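Local coordinates for protein cadherin-23 (Mus musculus, PDB 5UZ8) that probably mediates calcium-dependent adhesion in hearing and mechanotransduction, through a row of extracellular cadherin repeats joined by calcium-binding linkers, at residues Tyr15-Glu21 with Tyr103-Ile109; Arg290-Val296 with Gly307-Val313; Ser176-Glu180 with Val213-Cys219. One frame throughout, in Å; residues are numbered along the deposited sequence.

Interaction 1 of 3, residues Tyr15-Glu21 with Tyr103-Ile109; sequences YTERVLE and YLEIVDI. With CA (calcium ion), chain J; CA (calcium ion), chain K.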
loop_
_atom_site.group_PDB
_atom_site.type_symbol
_atom_site.label_atom_id
_atom_site.label_comp_id
_atom_site.label_asym_id
_atom_site.label_seq_id
_atom_site.Cartn_x
_atom_site.Cartn_y
_atom_site.Cartn_z
ATOM N N TYR A 15 6.358 6.152 46.823
ATOM C CA TYR A 15 6.554 4.861 46.164
ATOM C C TYR A 15 6.371 4.951 44.656
ATOM O O TYR A 15 5.576 5.746 44.161
ATOM C CB TYR A 15 5.565 3.832 46.676
ATOM C CG TYR A 15 5.686 3.453 48.133
ATOM C CD1 TYR A 15 6.668 2.575 48.567
ATOM C CD2 TYR A 15 4.759 3.920 49.067
ATOM C CE1 TYR A 15 6.742 2.190 49.904
ATOM C CE2 TYR A 15 4.838 3.551 50.400
ATOM C CZ TYR A 15 5.823 2.696 50.820
ATOM O OH TYR A 15 5.883 2.311 52.154
ATOM N N THR A 16 7.105 4.123 43.920
ATOM C CA THR A 16 6.873 4.015 42.498
ATOM C C THR A 16 7.099 2.578 42.019
ATOM O O THR A 16 7.872 1.815 42.612
ATOM C CB THR A 16 7.718 5.027 41.714
ATOM O OG1 THR A 16 7.291 5.056 40.339
ATOM C CG2 THR A 16 9.231 4.663 41.784
ATOM N N GLU A 17 6.398 2.220 40.942
ATOM C CA GLU A 17 6.550 0.919 40.324
ATOM C C GLU A 17 6.119 1.081 38.859
ATOM O O GLU A 17 5.237 1.895 38.546
ATOM C CB GLU A 17 5.643 -0.061 41.081
ATOM C CG GLU A 17 6.071 -1.485 41.224
ATOM C CD GLU A 17 7.385 -1.706 41.953
ATOM O OE1 GLU A 17 7.482 -1.573 43.200
ATOM O OE2 GLU A 17 8.322 -2.086 41.259
ATOM N N ARG A 18 6.753 0.320 37.979
ATOM C CA ARG A 18 6.301 0.178 36.602
ATOM C C ARG A 18 5.185 -0.853 36.486
ATOM O O ARG A 18 5.203 -1.886 37.177
ATOM C CB ARG A 18 7.470 -0.219 35.714
ATOM C CG ARG A 18 8.489 0.882 35.563
ATOM C CD ARG A 18 9.866 0.334 35.220
ATOM N NE ARG A 18 9.916 -0.253 33.883
ATOM C CZ ARG A 18 9.969 0.433 32.734
ATOM N NH1 ARG A 18 9.938 1.770 32.719
ATOM N NH2 ARG A 18 10.037 -0.228 31.571
ATOM N N VAL A 19 4.227 -0.589 35.597
ATOM C CA VAL A 19 3.120 -1.493 35.358
ATOM C C VAL A 19 2.940 -1.598 33.850
ATOM O O VAL A 19 2.788 -0.581 33.173
ATOM C CB VAL A 19 1.825 -0.950 35.970
ATOM C CG1 VAL A 19 0.622 -1.797 35.598
ATOM C CG2 VAL A 19 1.971 -0.850 37.491
ATOM N N LEU A 20 2.908 -2.813 33.338
ATOM C CA LEU A 20 2.619 -2.996 31.898
ATOM C C LEU A 20 1.174 -2.684 31.629
ATOM O O LEU A 20 0.275 -3.201 32.315
ATOM C CB LEU A 20 2.887 -4.422 31.448
ATOM C CG LEU A 20 4.305 -4.948 31.601
ATOM C CD1 LEU A 20 4.331 -6.445 31.315
ATOM C CD2 LEU A 20 5.247 -4.217 30.657
ATOM N N GLU A 21 0.913 -1.861 30.623
ATOM C CA GLU A 21 -0.468 -1.703 30.185
ATOM C C GLU A 21 -1.083 -3.070 29.884
ATOM O O GLU A 21 -0.389 -3.999 29.487
ATOM C CB GLU A 21 -0.588 -0.772 28.988
ATOM C CG GLU A 21 0.017 -1.313 27.715
ATOM C CD GLU A 21 -0.387 -0.529 26.483
ATOM O OE1 GLU A 21 0.462 -0.397 25.557
ATOM O OE2 GLU A 21 -1.546 -0.072 26.436
ATOM N N TYR A 103 3.221 6.573 42.672
ATOM C CA TYR A 103 3.277 6.915 41.245
ATOM C C TYR A 103 3.540 5.616 40.456
ATOM O O TYR A 103 4.666 5.103 40.464
ATOM C CB TYR A 103 4.372 7.942 40.960
ATOM C CG TYR A 103 4.305 9.227 41.779
ATOM C CD1 TYR A 103 3.370 10.215 41.501
ATOM C CD2 TYR A 103 5.199 9.463 42.814
ATOM C CE1 TYR A 103 3.309 11.395 42.236
ATOM C CE2 TYR A 103 5.133 10.620 43.572
ATOM C CZ TYR A 103 4.199 11.582 43.283
ATOM O OH TYR A 103 4.191 12.745 44.015
ATOM N N LEU A 104 2.511 5.101 39.780
ATOM C CA LEU A 104 2.685 3.924 38.951
ATOM C C LEU A 104 2.927 4.341 37.509
ATOM O O LEU A 104 2.096 5.024 36.891
ATOM C CB LEU A 104 1.485 2.968 39.047
ATOM C CG LEU A 104 1.122 2.476 40.431
ATOM C CD1 LEU A 104 -0.132 1.598 40.332
ATOM C CD2 LEU A 104 2.273 1.745 41.088
ATOM N N GLU A 105 4.075 3.932 36.991
ATOM C CA GLU A 105 4.557 4.324 35.670
ATOM C C GLU A 105 4.057 3.291 34.668
ATOM O O GLU A 105 4.480 2.142 34.692
ATOM C CB GLU A 105 6.083 4.353 35.683
ATOM C CG GLU A 105 6.776 4.754 34.381
ATOM C CD GLU A 105 8.280 4.917 34.567
ATOM O OE1 GLU A 105 8.824 4.533 35.619
ATOM O OE2 GLU A 105 8.928 5.453 33.674
ATOM N N ILE A 106 3.125 3.689 33.817
ATOM C CA ILE A 106 2.565 2.743 32.855
ATOM C C ILE A 106 3.568 2.528 31.712
ATOM O O ILE A 106 4.169 3.479 31.207
ATOM C CB ILE A 106 1.174 3.193 32.355
ATOM C CG1 ILE A 106 0.229 3.492 33.524
ATOM C CG2 ILE A 106 0.546 2.130 31.478
ATOM C CD1 ILE A 106 0.205 2.394 34.569
ATOM N N VAL A 107 3.735 1.271 31.301
ATOM C CA VAL A 107 4.721 0.891 30.286
ATOM C C VAL A 107 3.969 0.480 29.032
ATOM O O VAL A 107 3.050 -0.348 29.088
ATOM C CB VAL A 107 5.554 -0.285 30.773
ATOM C CG1 VAL A 107 6.539 -0.749 29.707
ATOM C CG2 VAL A 107 6.290 0.110 32.046
ATOM N N ASP A 108 4.349 1.082 27.912
ATOM C CA ASP A 108 3.757 0.778 26.612
ATOM C C ASP A 108 4.119 -0.648 26.207
ATOM O O ASP A 108 5.290 -1.064 26.310
ATOM C CB ASP A 108 4.336 1.775 25.593
ATOM C CG ASP A 108 3.783 1.631 24.183
ATOM O OD1 ASP A 108 2.571 1.330 24.001
ATOM O OD2 ASP A 108 4.574 1.917 23.239
ATOM N N ILE A 109 3.141 -1.372 25.694
ATOM C CA ILE A 109 3.381 -2.629 24.962
ATOM C C ILE A 109 2.952 -2.449 23.505
ATOM O O ILE A 109 2.202 -1.529 23.172
ATOM C CB ILE A 109 2.667 -3.862 25.604
ATOM C CG1 ILE A 109 1.172 -3.863 25.306
ATOM C CG2 ILE A 109 2.952 -3.945 27.101
ATOM C CD1 ILE A 109 0.380 -5.003 25.937
HETATM CA CA CA J . 0.645 0.392 23.358
HETATM CA CA CA K . -3.017 -0.075 24.527
HETATM O O HOH W 1 8.434 3.632 38.349
HETATM O O HOH W 2 -4.300 0.068 22.554
HETATM O O HOH W 3 -5.000 -1.163 25.478
#

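Interaction 2 of 3, residues Arg290-Val296 with Gly307-Val313; sequences RFNLTVV and GTTMLLV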
loop_
_atom_site.group_PDB
_atom_site.type_symbol
_atom_site.label_atom_id
_atom_site.label_comp_id
_atom_site.label_asym_id
_atom_site.label_seq_id
_atom_site.Cartn_x
_atom_site.Cartn_y
_atom_site.Cartn_z
ATOM N N ARG A 290 2.202 -5.289 -65.156
ATOM C CA ARG A 290 2.746 -5.807 -63.893
ATOM C C ARG A 290 2.950 -4.627 -62.951
ATOM O O ARG A 290 3.468 -3.588 -63.356
ATOM C CB ARG A 290 4.093 -6.472 -64.073
ATOM C CG ARG A 290 4.112 -7.636 -65.062
ATOM C CD ARG A 290 5.230 -8.660 -64.743
ATOM N NE ARG A 290 6.173 -8.184 -63.716
ATOM C CZ ARG A 290 6.547 -8.848 -62.609
ATOM N NH1 ARG A 290 6.128 -10.100 -62.348
ATOM N NH2 ARG A 290 7.398 -8.264 -61.761
ATOM N N PHE A 291 2.549 -4.799 -61.707
ATOM C CA PHE A 291 2.573 -3.716 -60.753
ATOM C C PHE A 291 3.293 -4.212 -59.503
ATOM O O PHE A 291 3.094 -5.374 -59.115
ATOM C CB PHE A 291 1.160 -3.332 -60.380
ATOM C CG PHE A 291 0.312 -2.935 -61.545
ATOM C CD1 PHE A 291 -0.410 -3.892 -62.252
ATOM C CD2 PHE A 291 0.265 -1.619 -61.966
ATOM C CE1 PHE A 291 -1.186 -3.538 -63.334
ATOM C CE2 PHE A 291 -0.540 -1.258 -63.034
ATOM C CZ PHE A 291 -1.246 -2.221 -63.729
ATOM N N ASN A 292 4.147 -3.360 -58.928
ATOM C CA ASN A 292 4.602 -3.595 -57.545
ATOM C C ASN A 292 4.165 -2.385 -56.735
ATOM O O ASN A 292 4.758 -1.326 -56.766
ATOM C CB ASN A 292 6.092 -3.914 -57.401
ATOM C CG ASN A 292 6.394 -4.766 -56.149
ATOM O OD1 ASN A 292 5.494 -5.194 -55.442
ATOM N ND2 ASN A 292 7.661 -5.008 -55.894
ATOM N N LEU A 293 3.044 -2.581 -56.059
ATOM C CA LEU A 293 2.360 -1.531 -55.305
ATOM C C LEU A 293 2.931 -1.479 -53.908
ATOM O O LEU A 293 3.465 -2.501 -53.399
ATOM C CB LEU A 293 0.877 -1.827 -55.199
ATOM C CG LEU A 293 0.147 -2.059 -56.524
ATOM C CD1 LEU A 293 -1.318 -2.465 -56.324
ATOM C CD2 LEU A 293 0.258 -0.816 -57.358
ATOM N N THR A 294 2.865 -0.301 -53.305
ATOM C CA THR A 294 3.212 -0.155 -51.907
ATOM C C THR A 294 1.932 0.054 -51.132
ATOM O O THR A 294 1.169 0.983 -51.445
ATOM C CB THR A 294 4.143 1.043 -51.699
ATOM O OG1 THR A 294 5.369 0.782 -52.371
ATOM C CG2 THR A 294 4.443 1.198 -50.233
ATOM N N VAL A 295 1.664 -0.832 -50.179
ATOM C CA VAL A 295 0.443 -0.763 -49.357
ATOM C C VAL A 295 0.882 -0.182 -48.023
ATOM O O VAL A 295 1.866 -0.649 -47.438
ATOM C CB VAL A 295 -0.179 -2.148 -49.152
ATOM C CG1 VAL A 295 -1.475 -2.072 -48.358
ATOM C CG2 VAL A 295 -0.455 -2.809 -50.496
ATOM N N VAL A 296 0.169 0.830 -47.554
ATOM C CA VAL A 296 0.523 1.530 -46.328
ATOM C C VAL A 296 -0.622 1.356 -45.343
ATOM O O VAL A 296 -1.775 1.506 -45.731
ATOM C CB VAL A 296 0.683 3.031 -46.592
ATOM C CG1 VAL A 296 1.167 3.781 -45.353
ATOM C CG2 VAL A 296 1.590 3.281 -47.775
ATOM N N GLY A 307 3.282 1.644 -41.417
ATOM C CA GLY A 307 4.020 0.478 -41.814
ATOM C C GLY A 307 3.607 0.173 -43.254
ATOM O O GLY A 307 2.511 0.543 -43.679
ATOM N N THR A 308 4.483 -0.486 -43.995
ATOM C CA THR A 308 4.202 -0.819 -45.381
ATOM C C THR A 308 4.514 -2.284 -45.698
ATOM O O THR A 308 5.184 -2.992 -44.943
ATOM C CB THR A 308 4.996 0.035 -46.404
ATOM O OG1 THR A 308 6.400 -0.139 -46.206
ATOM C CG2 THR A 308 4.638 1.512 -46.309
ATOM N N THR A 309 3.982 -2.706 -46.823
ATOM C CA THR A 309 4.406 -3.924 -47.479
ATOM C C THR A 309 4.245 -3.717 -48.974
ATOM O O THR A 309 3.641 -2.724 -49.406
ATOM C CB THR A 309 3.604 -5.130 -46.976
ATOM O OG1 THR A 309 4.145 -6.324 -47.548
ATOM C CG2 THR A 309 2.148 -5.013 -47.333
ATOM N N MET A 310 4.845 -4.620 -49.750
ATOM C CA MET A 310 4.753 -4.551 -51.197
ATOM C C MET A 310 3.763 -5.598 -51.696
ATOM O O MET A 310 3.615 -6.673 -51.098
ATOM C CB MET A 310 6.138 -4.727 -51.840
ATOM C CG MET A 310 7.134 -3.622 -51.480
ATOM S SD MET A 310 6.472 -1.957 -51.718
ATOM C CE MET A 310 7.716 -0.896 -50.973
ATOM N N LEU A 311 3.072 -5.263 -52.789
ATOM C CA LEU A 311 2.056 -6.144 -53.365
ATOM C C LEU A 311 2.346 -6.246 -54.866
ATOM O O LEU A 311 2.230 -5.249 -55.584
ATOM C CB LEU A 311 0.649 -5.605 -53.124
ATOM C CG LEU A 311 -0.512 -6.328 -53.837
ATOM C CD1 LEU A 311 -0.604 -7.785 -53.426
ATOM C CD2 LEU A 311 -1.849 -5.620 -53.624
ATOM N N LEU A 312 2.790 -7.418 -55.300
ATOM C CA LEU A 312 3.038 -7.668 -56.718
ATOM C C LEU A 312 1.711 -8.101 -57.332
ATOM O O LEU A 312 1.050 -8.988 -56.801
ATOM C CB LEU A 312 4.078 -8.754 -56.902
ATOM C CG LEU A 312 4.198 -9.357 -58.298
ATOM C CD1 LEU A 312 4.396 -8.300 -59.403
ATOM C CD2 LEU A 312 5.319 -10.390 -58.284
ATOM N N VAL A 313 1.306 -7.453 -58.426
ATOM C CA VAL A 313 0.104 -7.881 -59.153
ATOM C C VAL A 313 0.472 -8.202 -60.588
ATOM O O VAL A 313 0.984 -7.339 -61.298
ATOM C CB VAL A 313 -0.959 -6.792 -59.167
ATOM C CG1 VAL A 313 -2.222 -7.313 -59.853
ATOM C CG2 VAL A 313 -1.258 -6.318 -57.758
#

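Interaction 3 of 3, residues Ser176-Glu180 with Val213-Cys219; sequences SLDRE and VLDVNDC. With CA (calcium ion), chain F; CA (calcium ion), chain G; CA (calcium ion), chain E; GSH (glutathione), chain L.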
loop_
_atom_site.group_PDB
_atom_site.type_symbol
_atom_site.label_atom_id
_atom_site.label_comp_id
_atom_site.label_asym_id
_atom_site.label_seq_id
_atom_site.Cartn_x
_atom_site.Cartn_y
_atom_site.Cartn_z
ATOM N N SER A 176 11.538 0.276 -16.713
ATOM C CA SER A 176 10.578 0.871 -17.646
ATOM C C SER A 176 9.335 -0.015 -17.844
ATOM O O SER A 176 9.401 -1.249 -17.807
ATOM C CB SER A 176 11.244 1.182 -18.988
ATOM O OG SER A 176 11.754 0.015 -19.554
ATOM N N LEU A 177 8.203 0.644 -18.006
ATOM C CA LEU A 177 6.942 -0.007 -18.200
ATOM C C LEU A 177 6.676 -0.167 -19.698
ATOM O O LEU A 177 7.304 0.468 -20.529
ATOM C CB LEU A 177 5.837 0.817 -17.531
ATOM C CG LEU A 177 6.085 1.066 -16.030
ATOM C CD1 LEU A 177 4.896 1.766 -15.388
ATOM C CD2 LEU A 177 6.437 -0.194 -15.239
ATOM N N ASP A 178 5.735 -1.055 -19.996
ATOM C CA ASP A 178 5.268 -1.318 -21.352
ATOM C C ASP A 178 3.846 -1.783 -21.251
ATOM O O ASP A 178 3.570 -2.932 -20.860
ATOM C CB ASP A 178 6.175 -2.352 -22.025
ATOM C CG ASP A 178 5.778 -2.653 -23.467
ATOM O OD1 ASP A 178 4.803 -2.034 -23.982
ATOM O OD2 ASP A 178 6.439 -3.525 -24.077
ATOM N N ARG A 179 2.908 -0.910 -21.617
ATOM C CA ARG A 179 1.494 -1.314 -21.587
ATOM C C ARG A 179 1.196 -2.606 -22.358
ATOM O O ARG A 179 0.313 -3.404 -21.983
ATOM C CB ARG A 179 0.604 -0.213 -22.116
ATOM C CG ARG A 179 -0.860 -0.445 -21.737
ATOM C CD ARG A 179 -1.773 0.335 -22.661
ATOM N NE ARG A 179 -1.649 -0.204 -24.007
ATOM C CZ ARG A 179 -2.247 -1.304 -24.460
ATOM N NH1 ARG A 179 -3.162 -1.965 -23.744
ATOM N NH2 ARG A 179 -1.992 -1.713 -25.696
ATOM N N GLU A 180 1.913 -2.772 -23.471
ATOM C CA GLU A 180 1.682 -3.905 -24.319
ATOM C C GLU A 180 2.101 -5.258 -23.667
ATOM O O GLU A 180 1.600 -6.315 -24.061
ATOM C CB GLU A 180 2.427 -3.709 -25.635
ATOM C CG GLU A 180 1.753 -2.770 -26.627
ATOM C CD GLU A 180 1.803 -1.308 -26.249
ATOM O OE1 GLU A 180 0.724 -0.665 -26.242
ATOM O OE2 GLU A 180 2.882 -0.775 -25.952
ATOM N N VAL A 213 -1.601 1.330 -16.376
ATOM C CA VAL A 213 -0.593 1.826 -17.302
ATOM C C VAL A 213 -1.317 2.310 -18.541
ATOM O O VAL A 213 -1.957 1.527 -19.239
ATOM C CB VAL A 213 0.402 0.723 -17.662
ATOM C CG1 VAL A 213 1.489 1.248 -18.595
ATOM C CG2 VAL A 213 1.013 0.165 -16.398
ATOM N N LEU A 214 -1.207 3.596 -18.800
ATOM C CA LEU A 214 -1.900 4.243 -19.922
ATOM C C LEU A 214 -1.083 4.168 -21.210
ATOM O O LEU A 214 0.141 4.265 -21.184
ATOM C CB LEU A 214 -2.204 5.705 -19.570
ATOM C CG LEU A 214 -2.971 5.887 -18.266
ATOM C CD1 LEU A 214 -3.142 7.369 -17.955
ATOM C CD2 LEU A 214 -4.313 5.181 -18.319
ATOM N N ASP A 215 -1.780 4.058 -22.345
ATOM C CA ASP A 215 -1.140 3.835 -23.638
ATOM C C ASP A 215 -0.452 5.090 -24.162
ATOM O O ASP A 215 -0.981 6.202 -24.031
ATOM C CB ASP A 215 -2.180 3.390 -24.646
ATOM C CG ASP A 215 -1.588 2.749 -25.871
ATOM O OD1 ASP A 215 -0.607 1.961 -25.759
ATOM O OD2 ASP A 215 -2.145 3.031 -26.965
ATOM N N VAL A 216 0.703 4.881 -24.760
ATOM C CA VAL A 216 1.368 5.824 -25.652
ATOM C C VAL A 216 1.401 5.131 -27.005
ATOM O O VAL A 216 1.479 3.885 -27.082
ATOM C CB VAL A 216 2.812 6.078 -25.153
ATOM C CG1 VAL A 216 3.661 6.864 -26.132
ATOM C CG2 VAL A 216 2.720 6.778 -23.816
ATOM N N ASN A 217 1.283 5.908 -28.070
ATOM C CA ASN A 217 1.354 5.304 -29.391
ATOM C C ASN A 217 2.820 4.992 -29.702
ATOM O O ASN A 217 3.503 5.810 -30.312
ATOM C CB ASN A 217 0.792 6.235 -30.471
ATOM C CG ASN A 217 0.655 5.527 -31.798
ATOM O OD1 ASN A 217 0.335 4.335 -31.833
ATOM N ND2 ASN A 217 0.945 6.220 -32.883
ATOM N N ASP A 218 3.330 3.843 -29.256
ATOM C CA ASP A 218 4.739 3.510 -29.486
ATOM C C ASP A 218 4.930 2.286 -30.374
ATOM O O ASP A 218 6.037 1.829 -30.513
ATOM C CB ASP A 218 5.521 3.368 -28.184
ATOM C CG ASP A 218 4.907 2.342 -27.177
ATOM O OD1 ASP A 218 3.751 1.874 -27.296
ATOM O OD2 ASP A 218 5.636 2.032 -26.190
ATOM N N CYS A 219 3.862 1.795 -30.982
ATOM C CA CYS A 219 3.949 0.640 -31.878
ATOM C C CYS A 219 3.446 1.019 -33.280
ATOM O O CYS A 219 2.334 1.512 -33.451
ATOM C CB CYS A 219 3.190 -0.532 -31.309
ATOM S SG CYS A 219 3.821 -0.921 -29.658
HETATM CA CA CA F . 1.533 1.556 -26.558
HETATM CA CA CA G . 4.885 -0.051 -25.260
HETATM CA CA CA E . 0.194 2.367 -33.075
HETATM N N1 GSH L . 11.488 -2.019 -26.059
HETATM C CA1 GSH L . 10.656 -0.829 -26.152
HETATM C C1 GSH L . 10.315 -0.362 -24.757
HETATM O O11 GSH L . 10.708 -1.063 -23.795
HETATM O O12 GSH L . 9.629 0.683 -24.634
HETATM C CB1 GSH L . 9.366 -1.104 -26.948
HETATM C CG1 GSH L . 8.466 -2.130 -26.259
HETATM C CD1 GSH L . 7.094 -2.158 -26.892
HETATM O OE1 GSH L . 6.298 -1.235 -26.739
HETATM N N2 GSH L . 6.801 -3.260 -27.574
HETATM C CA2 GSH L . 5.474 -3.546 -28.079
HETATM C C2 GSH L . 4.968 -4.865 -27.570
HETATM O O2 GSH L . 4.169 -5.491 -28.246
HETATM C CB2 GSH L . 5.501 -3.509 -29.607
HETATM S SG2 GSH L . 5.917 -1.838 -30.133
HETATM N N3 GSH L . 5.381 -5.243 -26.353
HETATM C CA3 GSH L . 4.918 -6.448 -25.691
HETATM C C3 GSH L . 6.034 -7.443 -25.443
HETATM O O31 GSH L . 5.701 -8.553 -24.967
HETATM O O32 GSH L . 7.229 -7.125 -25.675
HETATM O O HOH W 4 6.916 0.357 -23.946
#

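Interaction 1 of 3, residues Tyr15-Glu21 with Tyr103-Ile109
The backbone oxygen of Y103 receives two donors from the neighbouring strand: the hydroxyl of T16, with OG1 2.6 Å from Y103 O, and, more weakly, the amide of E17. T16 reaches it because OG1 stands anti to the backbone N (chi1 -170°), which lays the hydroxyl alongside the partner strand. The same OG1 accepts from a water that also donates to E105 OE1, so a short threonine serves strand and solvent together. Beyond this the parallel ladder is regular: E105 N gives to E17 O at 2.8 Å, V19 N to E105 O, V107 N to V19 O, and E21 N to V107 O in a nearly straight bond of 174°. This is the parallel pairing of the A' strand (15-20), outermost in its sheet, with the final G strand (97-107) of a Greek-key cadherin repeat. On the face of T16, R18 and L20, the guanidinium of R18 lies over V107, whose CG2 sits under the centre of its plane, 3.8 Å from R18 CZ; the salt bridge to E105 is long, 3.9 Å from R18 NH1 to E105 OE2. Branched V19 and I106 suit the opposite face, where V19 CB meets I106 CD1. Past the strand end E21 supplies both carboxylate oxygens to calcium. Its OE1 binds one ion together with D108 OD1 and the carbonyl oxygen of I109, while the anti lone pair of OE1 takes the amide of I109, N to OE1 2.9 Å. E21 OE2 binds the second ion at 2.4 Å, beside two waters. E21 has a further polar partner in Y76, and D108 in S145. E77 and D111 contribute to both sites, D75 to the second ion, and D144 to the first.

Interaction 2 of 3, residues Arg290-Val296 with Gly307-Val313
A beta hairpin of the third cadherin repeat of this fragment brings R290-V296 and G307-V313 together as antiparallel neighbours in its mixed sheet, where they are the two inner strands between 259-263 and 227-233. F291 with V313, L293 with L311 and V295 with T309 are the hydrogen-bonded pairs. Each is closed by two amide-to-carbonyl bonds, among them L293 N to L311 O at 2.8 Å and T309 N to V295 O at 3.0 Å. Their side chains make the apolar face, for which branched aliphatic residues are apt: L293 and L311 lie side by side, L293 CD1 also reaches V313 CG2 at 4.1 Å, and V295 CG2 rests against L311 CB. F270 adds to this core, stacked edge-to-face with F291 and touching L293 and V313. T309 belongs to the same face but turns its hydroxyl to the carbonyl of K225, which satisfies it in a buried setting. The other face carries N292, T294, V296, T308, M310 and L312, a more polar mixture. There T294 CG2 and V296 CG2 both meet the methyl of T308, the latter at 3.8 Å from T308 CG2. In one of its conformers N292 OD1 accepts from Q227, outside the hairpin. At the far end R290 bends at chi3 and lays one guanidinium face over a leucine methyl, with L312 CD1 3.8 Å from R290 NH2.

Interaction 3 of 3, residues Ser176-Glu180 with Val213-Cys219
R179 reaches across to D215 with a side chain that first runs out extended, CG anti to the backbone N (chi1 -164°), and then bends at chi3 (66°). The extended part carries its aliphatic carbons along V213, near the end of strand 204-214, with CB against V213 CG1 at 3.9 Å and CG close to V213 O. The bend then turns the guanidinium back to the acidic cluster, where R179 NE donates to D215 OD1 at 3.0 Å. That oxygen is met from well above its carboxylate plane, and the two flat groups stand almost perpendicular, 88° apart. R179 NH2 meanwhile makes a salt bridge with OE1 of E180. Arginine suits the place because its long chain can pack on valine while its several N-H groups serve two carboxylates.

E180 is bent at chi2, which folds its carboxylate back to grip one calcium with both oxygens; OE2 goes on to bind the second ion at 2.2 Å. D218 bridges the same two ions, one oxygen to each. D215 OD1 and the carbonyl oxygen of V216 also bind the first ion, and E127 and D251 of the same chain join them. D178 OD1 binds the second ion and also takes the amide of E180 in an Asx turn, which fixes the carboxylate; its OD2 accepts from N3 of glutathione, whose OE1 occupies a further position on that calcium. N217 OD1 and C219 O turn to a third ion.

This is the calcium-binding linker between consecutive cadherin repeats. So many carboxylates gathered closely would probably repel one another without the ions, so the joint is likely to depend on calcium, with R179 offsetting part of the remaining negative charge.

Overall arrangement
Along the chain the order is interaction 1, interaction 3, interaction 2, and the elongated molecule spreads them out: centres of interactions 1 and 2 are 88 Å apart, those of 1 and 3 are 59 Å apart, and those of 2 and 3 are 30 Å apart. None touches another. Interaction 1 pairs strands 15-20 and 97-107 in the fragment's first repeat and runs into its calcium linker; interaction 3 sets loop 176-180 against the end of strand 204-214 and the linker that follows; interaction 2 lies within the sheet of the fragment's third repeat. Sheet pairing thus holds each repeat together, while calcium linkers join the repeats in series, consistent with a calcium-dependent, rod-like adhesion protein.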